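Local atomic coordinates of malonate decarboxylase subunit alpha (Acinetobacter baumannii ATCC 17978, PDB entry 6MPR), a protein that probably acts as the transferase component of malonate decarboxylase, replacing the acetyl group on the acyl carrier protein with malonyl. Residues 494-499 and 522-527; 383-388 and 462-467. All coordinates share one frame; numbering follows the deposited sequence. Where two conformers were deposited one is given.

Contact 1: 494-499 and 522-527; sequences QAMIAA and GLVVFP
Met-496 and Ala-499, one turn apart on helix 490-499, close over Val-524 of the short edge strand 524-525, which pairs antiparallel with strand 480-482. The tight part centres on one methyl: CG2 of Val-524 lies 4.0 Å from CB of Ala-499 and 4.1 Å from CB of Met-496. Alanine suits this position because its single methyl lets the helix come close to the strand, where a beta-branched valine is at home. The Met-496 chain runs past Val-524 and then bends at its last torsion (chi3 63°), which carries CE to Leu-523, 3.8 Å from CB of that residue and 3.4 Å from its carbonyl O. Helix 512-520, which leads into the strand, packs Leu-518 against both Met-496 and Leu-523, and Thr-515 against Ala-499. The partly exposed Phe-526 makes a looser contact, with ring atom CE1 3.8 Å from the carbonyl O of Ala-499, which lies at the ring edge near its plane. Only apolar side-chain pairs and CH-to-carbonyl approaches join helix to strand here, which implies that the fit rests mainly on shape and burial rather than on directional bonds.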
loop_
_atom_site.group_PDB
_atom_site.type_symbol
_atom_site.label_atom_id
_atom_site.label_comp_id
_atom_site.label_asym_id
_atom_site.label_seq_id
_atom_site.Cartn_x
_atom_site.Cartn_y
_atom_site.Cartn_z
ATOM N N GLN A 494 20.242 -8.996 -22.267
ATOM C CA GLN A 494 21.635 -8.720 -21.933
ATOM C C GLN A 494 22.342 -7.955 -23.048
ATOM O O GLN A 494 23.191 -7.096 -22.777
ATOM C CB GLN A 494 22.354 -10.032 -21.596
ATOM C CG GLN A 494 21.833 -10.664 -20.285
ATOM C CD GLN A 494 22.213 -12.129 -20.092
ATOM O OE1 GLN A 494 21.430 -12.908 -19.551
ATOM N NE2 GLN A 494 23.416 -12.505 -20.521
ATOM N N ALA A 495 22.007 -8.241 -24.306
ATOM C CA ALA A 495 22.626 -7.508 -25.408
ATOM C C ALA A 495 22.153 -6.057 -25.467
ATOM O O ALA A 495 22.895 -5.180 -25.933
ATOM C CB ALA A 495 22.342 -8.217 -26.737
ATOM N N MET A 496 20.930 -5.781 -25.018
ATOM C CA MET A 496 20.439 -4.401 -25.018
ATOM C C MET A 496 21.058 -3.595 -23.883
ATOM O O MET A 496 21.392 -2.418 -24.060
ATOM C CB MET A 496 18.916 -4.391 -24.917
ATOM C CG MET A 496 18.259 -5.055 -26.122
ATOM S SD MET A 496 16.591 -5.616 -25.774
ATOM C CE MET A 496 15.778 -4.051 -25.420
ATOM N N ILE A 497 21.228 -4.212 -22.716
ATOM C CA ILE A 497 21.987 -3.561 -21.657
ATOM C C ILE A 497 23.390 -3.238 -22.150
ATOM O O ILE A 497 23.866 -2.104 -22.033
ATOM C CB ILE A 497 22.008 -4.446 -20.398
ATOM C CG1 ILE A 497 20.584 -4.600 -19.839
ATOM C CG2 ILE A 497 22.965 -3.872 -19.368
ATOM C CD1 ILE A 497 20.476 -5.590 -18.684
ATOM N N ALA A 498 24.059 -4.222 -22.765
ATOM C CA ALA A 498 25.427 -4.012 -23.221
ATOM C C ALA A 498 25.530 -2.857 -24.213
ATOM O O ALA A 498 26.539 -2.140 -24.221
ATOM C CB ALA A 498 25.975 -5.301 -23.844
ATOM N N ALA A 499 24.488 -2.640 -25.032
ATOM C CA ALA A 499 24.529 -1.597 -26.058
ATOM C C ALA A 499 24.575 -0.183 -25.473
ATOM O O ALA A 499 25.058 0.742 -26.140
ATOM C CB ALA A 499 23.315 -1.726 -26.978
ATOM N N GLY A 522 14.368 -0.837 -33.184
ATOM C CA GLY A 522 13.786 0.045 -32.191
ATOM C C GLY A 522 13.934 -0.401 -30.755
ATOM O O GLY A 522 13.344 0.226 -29.871
ATOM N N LEU A 523 14.733 -1.442 -30.488
ATOM C CA LEU A 523 14.922 -1.940 -29.127
ATOM C C LEU A 523 15.947 -1.130 -28.338
ATOM O O LEU A 523 15.918 -1.137 -27.098
ATOM C CB LEU A 523 15.349 -3.405 -29.176
ATOM C CG LEU A 523 14.327 -4.395 -29.724
ATOM C CD1 LEU A 523 14.990 -5.756 -29.909
ATOM C CD2 LEU A 523 13.174 -4.500 -28.762
ATOM N N VAL A 524 16.859 -0.456 -29.029
ATOM C CA VAL A 524 17.808 0.476 -28.444
ATOM C C VAL A 524 17.716 1.766 -29.238
ATOM O O VAL A 524 17.614 1.728 -30.467
ATOM C CB VAL A 524 19.247 -0.088 -28.481
ATOM C CG1 VAL A 524 20.261 0.981 -28.106
ATOM C CG2 VAL A 524 19.359 -1.299 -27.559
ATOM N N VAL A 525 17.750 2.904 -28.551
ATOM C CA VAL A 525 17.844 4.201 -29.200
ATOM C C VAL A 525 19.049 4.952 -28.653
ATOM O O VAL A 525 19.220 5.078 -27.435
ATOM C CB VAL A 525 16.559 5.042 -29.041
ATOM C CG1 VAL A 525 15.429 4.442 -29.846
ATOM C CG2 VAL A 525 16.173 5.181 -27.579
ATOM N N PHE A 526 19.898 5.423 -29.562
ATOM C CA PHE A 526 20.932 6.407 -29.293
ATOM C C PHE A 526 20.328 7.803 -29.418
ATOM O O PHE A 526 19.235 7.958 -29.964
ATOM C CB PHE A 526 22.080 6.236 -30.288
ATOM C CG PHE A 526 22.934 5.008 -30.054
ATOM C CD1 PHE A 526 22.702 4.160 -28.974
ATOM C CD2 PHE A 526 24.007 4.722 -30.902
ATOM C CE1 PHE A 526 23.501 3.036 -28.761
ATOM C CE2 PHE A 526 24.811 3.607 -30.697
ATOM C CZ PHE A 526 24.561 2.763 -29.615
ATOM N N PRO A 527 21.002 8.843 -28.911
ATOM C CA PRO A 527 20.438 10.199 -29.059
ATOM C C PRO A 527 20.016 10.533 -30.485
ATOM O O PRO A 527 18.949 11.129 -30.688
ATOM C CB PRO A 527 21.583 11.096 -28.573
ATOM C CG PRO A 527 22.303 10.246 -27.578
ATOM C CD PRO A 527 22.233 8.846 -28.094
#

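Contact 2: 383-388 and 462-467; sequences GRLAGF and LAPIMI
Phe-388 and Leu-385 meet Pro-464 where two irregular loops pass each other, one bent by an inverse gamma turn centred on Leu-385, the other ending in a classic beta bulge in which Met-466 and Ile-467 both face Ser-377. CG of Phe-388 stands anti to its own carbonyl carbon (chi1 -67°), which sends the ring toward the 464-466 backbone. Pro-464 C sits at the ring edge, in plane, 3.9 Å from Phe-388 CE1, while Phe-388 CZ comes within 4.1 Å of Pro-464 CB. Ile-465 O approaches obliquely, 3.2 Å from Phe-388 CE1, but two conformers were deposited for both residues and so short a distance is doubtful. Phe-388 CD1 is 4.4 Å from CB of Met-466. Leu-385 CD1 adds a lighter touch, 4.3 Å from Pro-464 CG. A large apolar ring suits a buried place where its edge can reach the backbone from Pro-464 to Met-466, and the compact proline ring can fit between it and the leucine.

Further out, Ala-451 and Ala-455 of helix 450-458, small enough to let the helix approach, pack on Pro-464, whose O hydrogen-bonds to Ser-378 OG. Val-454 packs on Leu-385, and Ile-140 of strand 136-140 touches both Leu-385 and Phe-388. Arg-402 of the second subunit packs on Phe-388, its NE hydrogen-bonding to Ile-465 O and its NH2 to Met-466 O.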
loop_
_atom_site.group_PDB
_atom_site.type_symbol
_atom_site.label_atom_id
_atom_site.label_comp_id
_atom_site.label_asym_id
_atom_site.label_seq_id
_atom_site.Cartn_x
_atom_site.Cartn_y
_atom_site.Cartn_z
ATOM N N GLY A 383 31.067 -3.692 2.515
ATOM C CA GLY A 383 31.194 -3.060 3.811
ATOM C C GLY A 383 30.142 -2.027 4.160
ATOM O O GLY A 383 30.221 -1.443 5.251
ATOM N N ARG A 384 29.171 -1.763 3.279
ATOM C CA ARG A 384 28.195 -0.688 3.476
ATOM C C ARG A 384 26.765 -1.192 3.251
ATOM O O ARG A 384 26.235 -1.122 2.144
ATOM C CB ARG A 384 28.523 0.478 2.548
ATOM C CG ARG A 384 29.914 1.076 2.819
ATOM C CD ARG A 384 30.452 1.804 1.584
ATOM N NE ARG A 384 31.632 2.620 1.884
ATOM C CZ ARG A 384 32.864 2.141 2.043
ATOM N NH1 ARG A 384 33.093 0.836 1.956
ATOM N NH2 ARG A 384 33.874 2.970 2.313
ATOM N N LEU A 385 26.111 -1.646 4.313
ATOM C CA LEU A 385 24.773 -2.236 4.192
ATOM C C LEU A 385 23.723 -1.131 4.057
ATOM O O LEU A 385 23.020 -0.756 4.997
ATOM C CB LEU A 385 24.511 -3.150 5.382
ATOM C CG LEU A 385 23.288 -4.058 5.327
ATOM C CD1 LEU A 385 23.306 -4.880 4.061
ATOM C CD2 LEU A 385 23.294 -4.960 6.546
ATOM N N ALA A 386 23.618 -0.592 2.847
ATOM C CA ALA A 386 22.628 0.441 2.580
ATOM C C ALA A 386 21.217 -0.109 2.800
ATOM O O ALA A 386 20.978 -1.322 2.799
ATOM C CB ALA A 386 22.776 0.969 1.145
ATOM N N GLY A 387 20.283 0.802 3.032
ATOM C CA GLY A 387 18.878 0.471 3.040
ATOM C C GLY A 387 18.250 0.934 1.746
ATOM O O GLY A 387 18.839 1.681 0.970
ATOM N N PHE A 388 17.032 0.476 1.502
ATOM C CA PHE A 388 16.178 0.566 0.314
ATOM C C PHE A 388 15.356 1.859 0.252
ATOM O O PHE A 388 15.012 2.366 -0.825
ATOM C CB PHE A 388 15.175 -0.605 0.325
ATOM C CG PHE A 388 15.779 -1.985 0.158
ATOM C CD1 PHE A 388 16.711 -2.243 -0.828
ATOM C CD2 PHE A 388 15.350 -3.042 0.955
ATOM C CE1 PHE A 388 17.250 -3.528 -0.996
ATOM C CE2 PHE A 388 15.885 -4.319 0.802
ATOM C CZ PHE A 388 16.826 -4.570 -0.190
ATOM N N LEU A 462 19.153 -13.178 1.144
ATOM C CA LEU A 462 19.080 -12.658 -0.215
ATOM C C LEU A 462 20.095 -11.537 -0.389
ATOM O O LEU A 462 20.345 -10.768 0.542
ATOM C CB LEU A 462 17.672 -12.116 -0.546
ATOM C CG LEU A 462 16.599 -13.079 -1.070
ATOM C CD1 LEU A 462 16.182 -14.047 -0.015
ATOM C CD2 LEU A 462 15.385 -12.293 -1.571
ATOM N N ALA A 463 20.674 -11.442 -1.579
ATOM C CA ALA A 463 21.435 -10.247 -1.915
ATOM C C ALA A 463 20.518 -9.037 -1.766
ATOM O O ALA A 463 19.391 -9.068 -2.263
ATOM C CB ALA A 463 21.965 -10.327 -3.346
ATOM N N PRO A 464 20.928 -7.983 -1.054
ATOM C CA PRO A 464 20.047 -6.805 -0.957
ATOM C C PRO A 464 19.956 -6.065 -2.287
ATOM O O PRO A 464 20.859 -5.314 -2.675
ATOM C CB PRO A 464 20.690 -5.955 0.149
ATOM C CG PRO A 464 22.070 -6.436 0.272
ATOM C CD PRO A 464 22.082 -7.890 -0.144
ATOM N N ILE A 465 18.857 -6.311 -2.994
ATOM C CA ILE A 465 18.607 -5.802 -4.341
ATOM C C ILE A 465 17.555 -4.708 -4.245
ATOM O O ILE A 465 16.452 -4.954 -3.747
ATOM C CB ILE A 465 18.117 -6.919 -5.279
ATOM C CG1 ILE A 465 19.136 -8.048 -5.370
ATOM C CG2 ILE A 465 17.761 -6.354 -6.646
ATOM C CD1 ILE A 465 20.522 -7.574 -5.623
ATOM N N MET A 466 17.881 -3.514 -4.738
ATOM C CA MET A 466 16.924 -2.419 -4.729
ATOM C C MET A 466 15.820 -2.650 -5.759
ATOM O O MET A 466 14.629 -2.587 -5.435
ATOM C CB MET A 466 17.663 -1.105 -4.993
ATOM C CG MET A 466 16.812 0.112 -4.839
ATOM S SD MET A 466 17.805 1.628 -4.943
ATOM C CE MET A 466 18.327 1.535 -6.654
ATOM N N ILE A 467 16.196 -2.969 -6.999
ATOM C CA ILE A 467 15.243 -3.163 -8.086
ATOM C C ILE A 467 15.693 -4.381 -8.874
ATOM O O ILE A 467 16.832 -4.418 -9.359
ATOM C CB ILE A 467 15.159 -1.936 -9.004
ATOM C CG1 ILE A 467 14.522 -0.748 -8.269
ATOM C CG2 ILE A 467 14.297 -2.223 -10.223
ATOM C CD1 ILE A 467 14.582 0.520 -9.079
#

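How the contacts relate
Contact 2 closes before contact 1 opens along the chain, and their centres lie 27 Å apart, with nearest atoms about 10 Å from each other. The eight-stranded mixed sheet relates them: strand 429-433 lies between the segments of contact 2 in sequence, strand 474-477 follows residues 462-467, and strands 480-482 and 524-525 continue the sheet to contact 1 at its outer edge. Contact 2 is nearer the middle of the chain, where it also reaches strand 136-140 of the parallel sheet. Contact 1 is peripheral and meets no other chain. Contact 2 thus lies where loops bridge the two sheets and meet the second subunit, while contact 1 packs a helix on the sheet margin.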